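Local coordinates for RagB/SusD domain protein (Flavobacterium johnsoniae, PDB 5J90) that binds chitin and, as a SusD homolog, probably serves at the outer membrane in a polysaccharide utilization system for converting recalcitrant chitin, at residues F37-V42 with W90-K95; S119-V124 with D166-E171; Q313-I318 with V388-P393; N401-A406 with I420-W425. One frame throughout, in Å; residues are numbered along the deposited sequence.

Contact 1 of 4, residues F37-V42 with W90-K95. With EDO (1,2-ethanediol), chain C.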
loop_
_atom_site.group_PDB
_atom_site.type_symbol
_atom_site.label_atom_id
_atom_site.label_comp_id
_atom_site.label_asym_id
_atom_site.label_seq_id
_atom_site.Cartn_x
_atom_site.Cartn_y
_atom_site.Cartn_z
ATOM N N PHE A 37 5.978 31.505 7.890
ATOM C CA PHE A 37 5.137 31.532 9.082
ATOM C C PHE A 37 3.671 31.774 8.758
ATOM O O PHE A 37 2.782 31.223 9.410
ATOM C CB PHE A 37 5.596 32.650 10.030
ATOM C CG PHE A 37 6.843 32.328 10.815
ATOM C CD1 PHE A 37 6.927 31.181 11.596
ATOM C CD2 PHE A 37 7.934 33.192 10.785
ATOM C CE1 PHE A 37 8.073 30.910 12.328
ATOM C CE2 PHE A 37 9.078 32.923 11.515
ATOM C CZ PHE A 37 9.150 31.778 12.286
ATOM N N ASN A 38 3.425 32.616 7.756
ATOM C CA ASN A 38 2.071 33.063 7.450
ATOM C C ASN A 38 1.309 32.160 6.486
ATOM O O ASN A 38 0.146 32.418 6.185
ATOM C CB ASN A 38 2.086 34.494 6.896
ATOM C CG ASN A 38 2.352 35.526 7.966
ATOM O OD1 ASN A 38 2.013 35.326 9.136
ATOM N ND2 ASN A 38 2.974 36.631 7.578
ATOM N N ASN A 39 1.962 31.102 6.008
ATOM C CA ASN A 39 1.348 30.269 4.966
ATOM C C ASN A 39 1.452 28.765 5.153
ATOM O O ASN A 39 1.185 28.018 4.223
ATOM C CB ASN A 39 1.848 30.665 3.570
ATOM C CG ASN A 39 1.380 32.049 3.158
ATOM O OD1 ASN A 39 0.254 32.224 2.677
ATOM N ND2 ASN A 39 2.232 33.043 3.357
ATOM N N ILE A 40 1.837 28.311 6.340
ATOM C CA ILE A 40 1.683 26.891 6.664
ATOM C C ILE A 40 0.186 26.607 6.673
ATOM O O ILE A 40 -0.307 25.753 5.928
ATOM C CB ILE A 40 2.347 26.537 8.002
ATOM C CG1 ILE A 40 3.855 26.762 7.893
ATOM C CG2 ILE A 40 2.024 25.092 8.414
ATOM C CD1 ILE A 40 4.536 26.935 9.232
ATOM N N GLN A 41 -0.542 27.346 7.508
ATOM C CA GLN A 41 -1.952 27.610 7.265
ATOM C C GLN A 41 -2.034 29.036 6.751
ATOM O O GLN A 41 -1.510 29.955 7.385
ATOM C CB GLN A 41 -2.778 27.469 8.544
ATOM C CG GLN A 41 -2.857 26.041 9.019
ATOM C CD GLN A 41 -3.848 25.866 10.142
ATOM O OE1 GLN A 41 -4.124 26.798 10.903
ATOM N NE2 GLN A 41 -4.404 24.671 10.253
ATOM N N VAL A 42 -2.657 29.233 5.595
ATOM C CA VAL A 42 -2.733 30.579 5.033
ATOM C C VAL A 42 -3.588 31.476 5.919
ATOM O O VAL A 42 -4.783 31.249 6.086
ATOM C CB VAL A 42 -3.267 30.565 3.594
ATOM C CG1 VAL A 42 -3.480 31.994 3.098
ATOM C CG2 VAL A 42 -2.297 29.812 2.690
ATOM N N TRP A 90 -1.587 23.433 -3.180
ATOM C CA TRP A 90 -0.293 23.325 -3.828
ATOM C C TRP A 90 0.271 24.711 -4.136
ATOM O O TRP A 90 1.430 25.019 -3.826
ATOM C CB TRP A 90 -0.452 22.512 -5.114
ATOM C CG TRP A 90 0.813 22.223 -5.858
ATOM C CD1 TRP A 90 1.495 23.061 -6.697
ATOM C CD2 TRP A 90 1.528 20.985 -5.864
ATOM N NE1 TRP A 90 2.604 22.421 -7.210
ATOM C CE2 TRP A 90 2.645 21.143 -6.713
ATOM C CE3 TRP A 90 1.335 19.753 -5.225
ATOM C CZ2 TRP A 90 3.559 20.111 -6.944
ATOM C CZ3 TRP A 90 2.245 18.735 -5.457
ATOM C CH2 TRP A 90 3.342 18.923 -6.297
ATOM N N ASP A 91 -0.552 25.558 -4.746
ATOM C CA ASP A 91 -0.043 26.826 -5.253
ATOM C C ASP A 91 0.436 27.752 -4.126
ATOM O O ASP A 91 1.534 28.313 -4.204
ATOM C CB ASP A 91 -1.068 27.488 -6.182
ATOM C CG ASP A 91 -1.323 26.666 -7.446
ATOM O OD1 ASP A 91 -0.411 25.935 -7.870
ATOM O OD2 ASP A 91 -2.439 26.741 -8.010
ATOM N N TYR A 92 -0.343 27.857 -3.049
ATOM C CA TYR A 92 0.074 28.699 -1.929
ATOM C C TYR A 92 1.242 28.114 -1.136
ATOM O O TYR A 92 2.141 28.841 -0.718
ATOM C CB TYR A 92 -1.108 29.054 -1.017
ATOM C CG TYR A 92 -1.843 30.280 -1.505
ATOM C CD1 TYR A 92 -2.708 30.207 -2.589
ATOM C CD2 TYR A 92 -1.645 31.517 -0.904
ATOM C CE1 TYR A 92 -3.368 31.327 -3.057
ATOM C CE2 TYR A 92 -2.301 32.648 -1.372
ATOM C CZ TYR A 92 -3.155 32.539 -2.447
ATOM O OH TYR A 92 -3.819 33.658 -2.919
ATOM N N GLY A 93 1.253 26.795 -0.960
ATOM C CA GLY A 93 2.339 26.135 -0.259
ATOM C C GLY A 93 3.674 26.282 -0.967
ATOM O O GLY A 93 4.691 26.593 -0.358
ATOM N N TYR A 94 3.680 26.041 -2.274
ATOM C CA TYR A 94 4.932 26.138 -3.007
ATOM C C TYR A 94 5.425 27.579 -3.155
ATOM O O TYR A 94 6.624 27.841 -3.061
ATOM C CB TYR A 94 4.838 25.430 -4.368
ATOM C CG TYR A 94 5.129 23.953 -4.227
ATOM C CD1 TYR A 94 4.098 23.038 -4.054
ATOM C CD2 TYR A 94 6.435 23.488 -4.216
ATOM C CE1 TYR A 94 4.366 21.683 -3.891
ATOM C CE2 TYR A 94 6.720 22.131 -4.048
ATOM C CZ TYR A 94 5.670 21.244 -3.892
ATOM O OH TYR A 94 5.929 19.899 -3.724
ATOM N N LYS A 95 4.497 28.509 -3.359
ATOM C CA LYS A 95 4.884 29.897 -3.564
ATOM C C LYS A 95 5.464 30.523 -2.297
ATOM O O LYS A 95 6.388 31.335 -2.362
ATOM C CB LYS A 95 3.678 30.706 -4.042
ATOM C CG LYS A 95 3.958 32.182 -4.289
ATOM C CD LYS A 95 4.614 32.398 -5.641
ATOM C CE LYS A 95 4.922 33.869 -5.878
ATOM N NZ LYS A 95 5.519 34.088 -7.223
HETATM C C1 EDO C . -5.488 33.944 -5.332
HETATM O O1 EDO C . -4.220 34.602 -5.231
HETATM C C2 EDO C . -5.676 33.446 -6.757
HETATM O O2 EDO C . -4.567 32.615 -7.123
#

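Contact 2 of 4, residues S119-V124 with D166-E171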
loop_
_atom_site.group_PDB
_atom_site.type_symbol
_atom_site.label_atom_id
_atom_site.label_comp_id
_atom_site.label_asym_id
_atom_site.label_seq_id
_atom_site.Cartn_x
_atom_site.Cartn_y
_atom_site.Cartn_z
ATOM N N SER A 119 15.233 27.452 8.812
ATOM C CA SER A 119 14.455 27.329 7.576
ATOM C C SER A 119 14.102 25.869 7.295
ATOM O O SER A 119 13.006 25.592 6.802
ATOM C CB SER A 119 15.168 27.964 6.368
ATOM O OG SER A 119 16.213 27.149 5.868
ATOM N N LEU A 120 15.005 24.945 7.628
ATOM C CA LEU A 120 14.740 23.519 7.416
ATOM C C LEU A 120 13.602 23.015 8.301
ATOM O O LEU A 120 12.753 22.233 7.864
ATOM C CB LEU A 120 15.999 22.683 7.655
ATOM C CG LEU A 120 17.104 22.814 6.602
ATOM C CD1 LEU A 120 18.325 22.018 7.031
ATOM C CD2 LEU A 120 16.595 22.350 5.235
ATOM N N ILE A 121 13.582 23.448 9.557
ATOM C CA ILE A 121 12.515 23.035 10.459
ATOM C C ILE A 121 11.161 23.540 9.960
ATOM O O ILE A 121 10.182 22.789 9.903
ATOM C CB ILE A 121 12.784 23.499 11.906
ATOM C CG1 ILE A 121 14.106 22.907 12.400
ATOM C CG2 ILE A 121 11.634 23.096 12.821
ATOM C CD1 ILE A 121 14.574 23.484 13.750
ATOM N N LEU A 122 11.101 24.814 9.584
ATOM C CA LEU A 122 9.872 25.373 9.027
ATOM C C LEU A 122 9.481 24.701 7.713
ATOM O O LEU A 122 8.297 24.481 7.447
ATOM C CB LEU A 122 10.025 26.880 8.817
ATOM C CG LEU A 122 9.709 27.723 10.038
ATOM C CD1 LEU A 122 10.120 29.164 9.770
ATOM C CD2 LEU A 122 8.225 27.625 10.360
ATOM N N LYS A 123 10.483 24.390 6.893
ATOM C CA LYS A 123 10.266 23.702 5.627
ATOM C C LYS A 123 9.573 22.359 5.860
ATOM O O LYS A 123 8.566 22.054 5.208
ATOM C CB LYS A 123 11.598 23.479 4.916
ATOM C CG LYS A 123 11.497 22.806 3.554
ATOM C CD LYS A 123 12.893 22.419 3.078
ATOM C CE LYS A 123 12.888 21.880 1.646
ATOM N NZ LYS A 123 14.232 21.381 1.267
ATOM N N VAL A 124 10.101 21.566 6.789
ATOM C CA VAL A 124 9.516 20.260 7.057
ATOM C C VAL A 124 8.111 20.424 7.659
ATOM O O VAL A 124 7.184 19.690 7.300
ATOM C CB VAL A 124 10.437 19.414 7.946
ATOM C CG1 VAL A 124 9.747 18.103 8.335
ATOM C CG2 VAL A 124 11.753 19.136 7.219
ATOM N N ASP A 166 17.759 16.188 11.004
ATOM C CA ASP A 166 19.082 15.855 11.561
ATOM C C ASP A 166 20.031 17.045 11.445
ATOM O O ASP A 166 20.704 17.406 12.410
ATOM C CB ASP A 166 19.727 14.663 10.837
ATOM C CG ASP A 166 19.039 13.344 11.115
ATOM O OD1 ASP A 166 18.334 13.217 12.142
ATOM O OD2 ASP A 166 19.239 12.421 10.286
ATOM N N THR A 167 20.087 17.641 10.260
ATOM C CA THR A 167 20.967 18.783 10.010
ATOM C C THR A 167 20.619 19.961 10.921
ATOM O O THR A 167 21.501 20.542 11.571
ATOM C CB THR A 167 20.872 19.210 8.545
ATOM O OG1 THR A 167 21.346 18.139 7.716
ATOM C CG2 THR A 167 21.709 20.456 8.281
ATOM N N ALA A 168 19.333 20.296 10.997
ATOM C CA ALA A 168 18.881 21.417 11.820
ATOM C C ALA A 168 19.162 21.210 13.308
ATOM O O ALA A 168 19.643 22.118 14.000
ATOM C CB ALA A 168 17.402 21.670 11.598
ATOM N N VAL A 169 18.850 20.020 13.807
ATOM C CA VAL A 169 19.062 19.710 15.215
ATOM C C VAL A 169 20.542 19.763 15.590
ATOM O O VAL A 169 20.905 20.314 16.635
ATOM C CB VAL A 169 18.447 18.336 15.584
ATOM C CG1 VAL A 169 18.954 17.864 16.939
ATOM C CG2 VAL A 169 16.928 18.426 15.590
ATOM N N ALA A 170 21.403 19.216 14.740
ATOM C CA ALA A 170 22.839 19.228 15.031
ATOM C C ALA A 170 23.377 20.654 15.050
ATOM O O ALA A 170 24.133 21.022 15.950
ATOM C CB ALA A 170 23.587 18.388 14.015
ATOM N N GLU A 171 22.977 21.461 14.075
ATOM C CA GLU A 171 23.478 22.830 13.961
ATOM C C GLU A 171 23.056 23.687 15.152
ATOM O O GLU A 171 23.888 24.369 15.768
ATOM C CB GLU A 171 23.017 23.474 12.648
ATOM C CG GLU A 171 23.477 24.916 12.470
ATOM C CD GLU A 171 24.982 25.047 12.315
ATOM O OE1 GLU A 171 25.600 24.144 11.715
ATOM O OE2 GLU A 171 25.547 26.057 12.790
#

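Contact 3 of 4, residues Q313-I318 with V388-P393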
loop_
_atom_site.group_PDB
_atom_site.type_symbol
_atom_site.label_atom_id
_atom_site.label_comp_id
_atom_site.label_asym_id
_atom_site.label_seq_id
_atom_site.Cartn_x
_atom_site.Cartn_y
_atom_site.Cartn_z
ATOM N N GLN A 313 -27.258 26.464 9.075
ATOM C CA GLN A 313 -26.331 27.562 9.358
ATOM C C GLN A 313 -26.388 28.037 10.805
ATOM O O GLN A 313 -25.445 28.662 11.291
ATOM C CB GLN A 313 -26.568 28.745 8.422
ATOM C CG GLN A 313 -27.792 29.569 8.785
ATOM C CD GLN A 313 -28.128 30.584 7.721
ATOM O OE1 GLN A 313 -27.505 30.617 6.662
ATOM N NE2 GLN A 313 -29.123 31.423 7.995
ATOM N N ASP A 314 -27.501 27.766 11.481
ATOM C CA ASP A 314 -27.671 28.200 12.859
ATOM C C ASP A 314 -27.393 27.103 13.881
ATOM O O ASP A 314 -27.705 27.245 15.063
ATOM C CB ASP A 314 -29.055 28.837 13.069
ATOM C CG ASP A 314 -29.160 30.211 12.433
ATOM O OD1 ASP A 314 -28.121 30.896 12.299
ATOM O OD2 ASP A 314 -30.289 30.614 12.070
ATOM N N PHE A 315 -26.766 26.016 13.428
ATOM C CA PHE A 315 -26.168 25.050 14.353
ATOM C C PHE A 315 -24.938 25.694 15.022
ATOM O O PHE A 315 -24.621 26.857 14.755
ATOM C CB PHE A 315 -25.779 23.767 13.600
ATOM C CG PHE A 315 -26.934 22.814 13.360
ATOM C CD1 PHE A 315 -28.122 23.256 12.788
ATOM C CD2 PHE A 315 -26.823 21.472 13.695
ATOM C CE1 PHE A 315 -29.172 22.381 12.568
ATOM C CE2 PHE A 315 -27.873 20.589 13.479
ATOM C CZ PHE A 315 -29.050 21.047 12.907
ATOM N N SER A 316 -24.233 24.957 15.878
ATOM C CA SER A 316 -23.123 25.545 16.632
ATOM C C SER A 316 -21.967 26.046 15.769
ATOM O O SER A 316 -21.506 25.352 14.859
ATOM C CB SER A 316 -22.578 24.563 17.675
ATOM O OG SER A 316 -23.449 24.442 18.791
ATOM N N GLY A 317 -21.485 27.248 16.064
ATOM C CA GLY A 317 -20.327 27.783 15.379
ATOM C C GLY A 317 -19.029 27.339 16.036
ATOM O O GLY A 317 -19.031 26.755 17.121
ATOM N N ILE A 318 -17.913 27.614 15.366
ATOM C CA ILE A 318 -16.600 27.366 15.946
ATOM C C ILE A 318 -16.371 28.432 17.013
ATOM O O ILE A 318 -16.711 29.603 16.819
ATOM C CB ILE A 318 -15.487 27.401 14.877
ATOM C CG1 ILE A 318 -15.876 26.547 13.658
ATOM C CG2 ILE A 318 -14.163 26.946 15.483
ATOM C CD1 ILE A 318 -16.263 25.111 13.989
ATOM N N VAL A 388 -28.361 13.298 16.345
ATOM C CA VAL A 388 -29.664 13.650 15.790
ATOM C C VAL A 388 -29.633 15.002 15.086
ATOM O O VAL A 388 -29.150 15.991 15.637
ATOM C CB VAL A 388 -30.742 13.700 16.899
ATOM C CG1 VAL A 388 -32.067 14.229 16.345
ATOM C CG2 VAL A 388 -30.927 12.335 17.528
ATOM N N ASP A 389 -30.149 15.024 13.863
ATOM C CA ASP A 389 -30.416 16.254 13.127
ATOM C C ASP A 389 -31.929 16.453 13.227
ATOM O O ASP A 389 -32.679 15.851 12.459
ATOM C CB ASP A 389 -29.990 16.088 11.662
ATOM C CG ASP A 389 -30.086 17.375 10.864
ATOM O OD1 ASP A 389 -30.739 18.327 11.339
ATOM O OD2 ASP A 389 -29.519 17.433 9.750
ATOM N N PRO A 390 -32.377 17.289 14.181
ATOM C CA PRO A 390 -33.791 17.326 14.591
ATOM C C PRO A 390 -34.799 17.413 13.440
ATOM O O PRO A 390 -35.750 16.628 13.413
ATOM C CB PRO A 390 -33.857 18.572 15.476
ATOM C CG PRO A 390 -32.481 18.681 16.054
ATOM C CD PRO A 390 -31.567 18.270 14.925
ATOM N N ASN A 391 -34.590 18.326 12.497
ATOM C CA ASN A 391 -35.533 18.490 11.393
ATOM C C ASN A 391 -35.234 17.639 10.159
ATOM O O ASN A 391 -35.981 17.677 9.176
ATOM C CB ASN A 391 -35.652 19.965 11.005
ATOM C CG ASN A 391 -36.213 20.813 12.126
ATOM O OD1 ASN A 391 -36.995 20.334 12.945
ATOM N ND2 ASN A 391 -35.808 22.074 12.175
ATOM N N PHE A 392 -34.144 16.878 10.210
ATOM C CA PHE A 392 -33.762 16.011 9.099
ATOM C C PHE A 392 -33.223 14.683 9.617
ATOM O O PHE A 392 -32.018 14.423 9.554
ATOM C CB PHE A 392 -32.725 16.707 8.212
ATOM C CG PHE A 392 -33.173 18.045 7.701
ATOM C CD1 PHE A 392 -33.931 18.141 6.546
ATOM C CD2 PHE A 392 -32.855 19.207 8.389
ATOM C CE1 PHE A 392 -34.356 19.373 6.077
ATOM C CE2 PHE A 392 -33.277 20.442 7.925
ATOM C CZ PHE A 392 -34.030 20.524 6.767
ATOM N N PRO A 393 -34.115 13.833 10.139
ATOM C CA PRO A 393 -33.719 12.582 10.796
ATOM C C PRO A 393 -32.987 11.605 9.876
ATOM O O PRO A 393 -32.345 10.685 10.381
ATOM C CB PRO A 393 -35.055 11.991 11.279
ATOM C CG PRO A 393 -36.108 12.681 10.466
ATOM C CD PRO A 393 -35.574 14.052 10.192
#

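Contact 4 of 4, residues N401-A406 with I420-W425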
loop_
_atom_site.group_PDB
_atom_site.type_symbol
_atom_site.label_atom_id
_atom_site.label_comp_id
_atom_site.label_asym_id
_atom_site.label_seq_id
_atom_site.Cartn_x
_atom_site.Cartn_y
_atom_site.Cartn_z
ATOM N N ASN A 401 -17.900 5.795 17.774
ATOM C CA ASN A 401 -16.655 5.735 18.542
ATOM C C ASN A 401 -16.971 5.275 19.959
ATOM O O ASN A 401 -17.100 6.078 20.896
ATOM C CB ASN A 401 -15.907 7.077 18.541
ATOM C CG ASN A 401 -14.423 6.912 18.845
ATOM O OD1 ASN A 401 -13.741 6.098 18.220
ATOM N ND2 ASN A 401 -13.922 7.660 19.813
ATOM N N ASN A 402 -17.127 3.966 20.099
ATOM C CA ASN A 402 -17.706 3.403 21.311
ATOM C C ASN A 402 -16.631 2.891 22.243
ATOM O O ASN A 402 -16.358 1.696 22.329
ATOM C CB ASN A 402 -18.732 2.335 20.940
ATOM C CG ASN A 402 -19.819 2.886 20.036
ATOM O OD1 ASN A 402 -20.281 4.016 20.224
ATOM N ND2 ASN A 402 -20.218 2.108 19.036
ATOM N N VAL A 403 -16.001 3.840 22.919
ATOM C CA VAL A 403 -14.895 3.580 23.820
ATOM C C VAL A 403 -14.956 4.620 24.938
ATOM O O VAL A 403 -15.340 5.771 24.706
ATOM C CB VAL A 403 -13.536 3.658 23.061
ATOM C CG1 VAL A 403 -13.287 5.062 22.526
ATOM C CG2 VAL A 403 -12.392 3.206 23.938
ATOM N N THR A 404 -14.597 4.219 26.150
ATOM C CA THR A 404 -14.573 5.148 27.270
ATOM C C THR A 404 -13.207 5.817 27.375
ATOM O O THR A 404 -12.252 5.431 26.694
ATOM C CB THR A 404 -14.847 4.429 28.601
ATOM O OG1 THR A 404 -13.816 3.466 28.828
ATOM C CG2 THR A 404 -16.193 3.730 28.564
ATOM N N VAL A 405 -13.101 6.803 28.255
ATOM C CA VAL A 405 -11.833 7.479 28.466
ATOM C C VAL A 405 -10.865 6.637 29.295
ATOM O O VAL A 405 -9.685 6.541 28.966
ATOM C CB VAL A 405 -12.021 8.852 29.147
ATOM C CG1 VAL A 405 -10.667 9.483 29.422
ATOM C CG2 VAL A 405 -12.858 9.777 28.277
ATOM N N ALA A 406 -11.364 6.023 30.370
ATOM C CA ALA A 406 -10.504 5.361 31.350
ATOM C C ALA A 406 -9.598 4.291 30.752
ATOM O O ALA A 406 -10.042 3.456 29.961
ATOM C CB ALA A 406 -11.348 4.759 32.479
ATOM N N ILE A 420 -6.101 6.325 22.868
ATOM C CA ILE A 420 -5.043 7.306 22.645
ATOM C C ILE A 420 -5.367 8.260 21.492
ATOM O O ILE A 420 -5.280 9.488 21.634
ATOM C CB ILE A 420 -3.698 6.601 22.384
ATOM C CG1 ILE A 420 -3.221 5.917 23.668
ATOM C CG2 ILE A 420 -2.661 7.593 21.886
ATOM C CD1 ILE A 420 -2.086 4.912 23.449
ATOM N N ILE A 421 -5.759 7.701 20.355
ATOM C CA ILE A 421 -6.027 8.532 19.185
ATOM C C ILE A 421 -7.291 9.382 19.379
ATOM O O ILE A 421 -7.353 10.514 18.903
ATOM C CB ILE A 421 -6.115 7.691 17.890
ATOM C CG1 ILE A 421 -4.811 6.906 17.653
ATOM C CG2 ILE A 421 -6.432 8.585 16.693
ATOM C CD1 ILE A 421 -3.573 7.765 17.530
ATOM N N THR A 422 -8.293 8.859 20.089
ATOM C CA THR A 422 -9.490 9.662 20.371
ATOM C C THR A 422 -9.110 10.912 21.171
ATOM O O THR A 422 -9.520 12.026 20.833
ATOM C CB THR A 422 -10.548 8.850 21.147
ATOM O OG1 THR A 422 -11.016 7.774 20.326
ATOM C CG2 THR A 422 -11.736 9.727 21.539
ATOM N N GLN A 423 -8.305 10.728 22.212
ATOM C CA GLN A 423 -7.892 11.862 23.036
ATOM C C GLN A 423 -6.963 12.805 22.273
ATOM O O GLN A 423 -7.022 14.028 22.432
ATOM C CB GLN A 423 -7.286 11.371 24.349
ATOM C CG GLN A 423 -8.358 10.817 25.288
ATOM C CD GLN A 423 -9.421 11.854 25.633
ATOM O OE1 GLN A 423 -9.114 13.025 25.867
ATOM N NE2 GLN A 423 -10.683 11.422 25.665
ATOM N N LYS A 424 -6.129 12.235 21.413
ATOM C CA LYS A 424 -5.251 13.018 20.556
ATOM C C LYS A 424 -6.082 13.885 19.602
ATOM O O LYS A 424 -5.817 15.086 19.419
ATOM C CB LYS A 424 -4.379 12.034 19.774
ATOM C CG LYS A 424 -3.202 12.623 19.057
ATOM C CD LYS A 424 -2.428 11.464 18.414
ATOM C CE LYS A 424 -1.217 11.941 17.668
ATOM N NZ LYS A 424 -0.751 10.847 16.765
ATOM N N TRP A 425 -7.101 13.272 19.015
ATOM C CA TRP A 425 -8.016 13.946 18.104
ATOM C C TRP A 425 -8.726 15.113 18.811
ATOM O O TRP A 425 -8.783 16.221 18.276
ATOM C CB TRP A 425 -8.992 12.901 17.567
ATOM C CG TRP A 425 -10.059 13.325 16.581
ATOM C CD1 TRP A 425 -9.962 13.337 15.216
ATOM C CD2 TRP A 425 -11.420 13.666 16.886
ATOM N NE1 TRP A 425 -11.161 13.704 14.656
ATOM C CE2 TRP A 425 -12.074 13.920 15.660
ATOM C CE3 TRP A 425 -12.144 13.804 18.078
ATOM C CZ2 TRP A 425 -13.418 14.286 15.587
ATOM C CZ3 TRP A 425 -13.480 14.180 18.003
ATOM C CH2 TRP A 425 -14.102 14.416 16.768
#

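Contact 1 of 4, residues F37-V42 with W90-K95
Val42 and Asn39 meet Tyr92 in a loop-on-helix packing contact, where the irregular chain between helix 33-37 and helix 46-54 leans on helix 83-108 of this largely helical SusD fold. The apolar contact is made by Val42. Its CG2 branch is placed opposite the carbonyl carbon (chi1 of CG1 174°) and approaches the root of the tyrosine, 4.0 Å from Tyr92 CB and equally close to CD2, with the two side chains crossing at about a right angle. Val48 of helix 46-54 touches both Val42 and Tyr92 and completes a small apolar cluster. The second touch is looser: Asn39 OD1 lies at the ring edge, 4.1 Å from Tyr92 CD2, with amide and ring planes 34° apart. The amide is tethered elsewhere, because Asn39 ND2 bonds to Pro35 O of helix 33-37. At the far end of the ring, Tyr92 OH shares a short 2.5 Å hydrogen bond with O1 of a 1,2-ethanediol molecule, probably taken up from the crystallisation liquor. A serine in place of Tyr92 would probably leave Val42 CG2 and the asparagine oxygen facing a gap, and the diol without its phenolic partner. No polar bond joins the two segments, so they are held by van der Waals packing at the base of the ring, while the hydroxyl's bond is to a probable crystallisation additive.

Contact 2 of 4, residues S119-V124 with D166-E171
Ile121 carries CG1 opposite its carbonyl carbon (chi1 -59°) and continues extended to CD1, which sends this branch across to the methyl group of Ala168. The same kind of first torsion in Leu120 (chi1 -71°) directs its isobutyl group to Thr167. Here two long helices, 113-134 and 154-177, pack in a roughly antiparallel manner, as expected in the helical TPR-like scaffold of the SusD family. Their local axes approach to 9.2 Å with 145° between the N-to-C directions. A small residue at the crossing is consistent with this spacing: Leu120 and Ala168 bring their CA atoms within 6.4 Å, and Ala168 CB fits against the first helix with Ile121 CG1 at 3.6 Å and Leu120 CB at 4.3 Å. The alanine also rests on Ala117, one turn before Ile121 on helix 113-134, so two small residues meet at the seam. Beyond this seam, Phe202 of helix 196-213 packs on Ile121, adding a third helix to the layer. A salt bridge from Lys123 NZ to Glu164 OE2 ties the same pair of helices near by. Towards the more exposed margin, Thr167 turns its polar group back on its own helix, where OG1 bonds to Ala163 O. That leaves the methyl for the neighbour: Thr167 CG2 meets Leu120 CD1 at 3.9 Å.

Contact 3 of 4, residues Q313-I318 with V388-P393
Phe315 and Asp389 make the polar share of this contact, an aromatic edge set against a carboxylate. Phe315 CZ lies 3.6 Å from Asp389 OD1, which sits near the plane of the ring, while ring and carboxylate planes stand 80° apart. Because the rim of a phenyl ring is slightly positive, this placement is probably favourable for the oxygen. The same OD1 lies in the plane of the Phe392 ring as well, 3.7 Å from CD2, so two aromatic edges border one oxygen. Its companion OD2 is held by conventional bonds, from His312 NE2 and Asn395 ND2, which probably fix the carboxylate's rotation. Asp389 can present itself in this way because CG lies opposite the backbone N (chi1 -173°). Both segments are loops of the largely helical SusD fold, about 25 Å from the centre of the chain to the centre of the contact. Residues Asp389 to Phe392 form a type I beta turn, closed by a 2.9 Å bond from Phe392 N to Asp389 O, and Pro390 occupies its second position, where the ring-restricted phi suits the turn. Apolar contact is slighter: Pro390 CD comes obliquely to Phe315 CZ at 4.3 Å. Other aromatic groups of the same long loop pack on the phenylalanine: Phe293 meets it edge-to-face and also touches Pro390, and the His312 ring is inclined at about 50° to it.

Contact 4 of 4, residues N401-A406 with I420-W425
Thr422 OG1 is gripped by two groups: it accepts a nearly straight hydrogen bond from Asn401 ND2 (3.0 Å, 167° at the hydrogen) and bonds in turn to Gln418 O, one turn back on its own helix. The loop 401-406 is thereby fastened alongside helix 413-428, the very helix it leads into, within the helical SusD fold. The threonine oxygen lies only 7° out of the amide plane, and the asparagine reaches it with CG opposite the backbone N (chi1 -158°). The amide is held at its other end too, since Asn401 OD1 binds Lys446 N and Gln418 NE2; bonds at both ends probably fix which way round the amide sits. Replacing Asn401 by a leucine would probably strand the threonine hydroxyl without its donor and leave Lys446 N and Gln418 NE2 lacking an acceptor in a buried place. Val403 contributes a lighter touch, passing Thr422 in the opposite direction. Farther along, Val405 packs across Gln423, whose chain is bent at chi2 and whose amide has its main polar partner in Tyr376. Ile361 of helix 353-368 touches both residues. Val405 CG2 itself comes to 3.8 Å from Gln423 NE2.

How the contacts relate
Contacts 1 and 2 form a continuous patch, their centres 18 Å apart: Phe37 CE1 packs on Leu122 CD1 at 3.7 Å, and Ile40 CD1 on Leu122 CD2 at 3.9 Å. The helices they use, 83-108 and 113-134, are consecutive in the chain. Contacts 3 and 4 belong to later sequence and do not touch, although their nearest atoms are about 11 Å apart and loops 388-393 and 401-406 lie on the same long connection into helix 413-428. The widest span, about 44 Å between centres, separates contact 2 from contact 3 across the middle of the molecule. Ethanediol, probably from the crystallisation liquor, accompanies contact 1 and gives no evidence for where chitin binds.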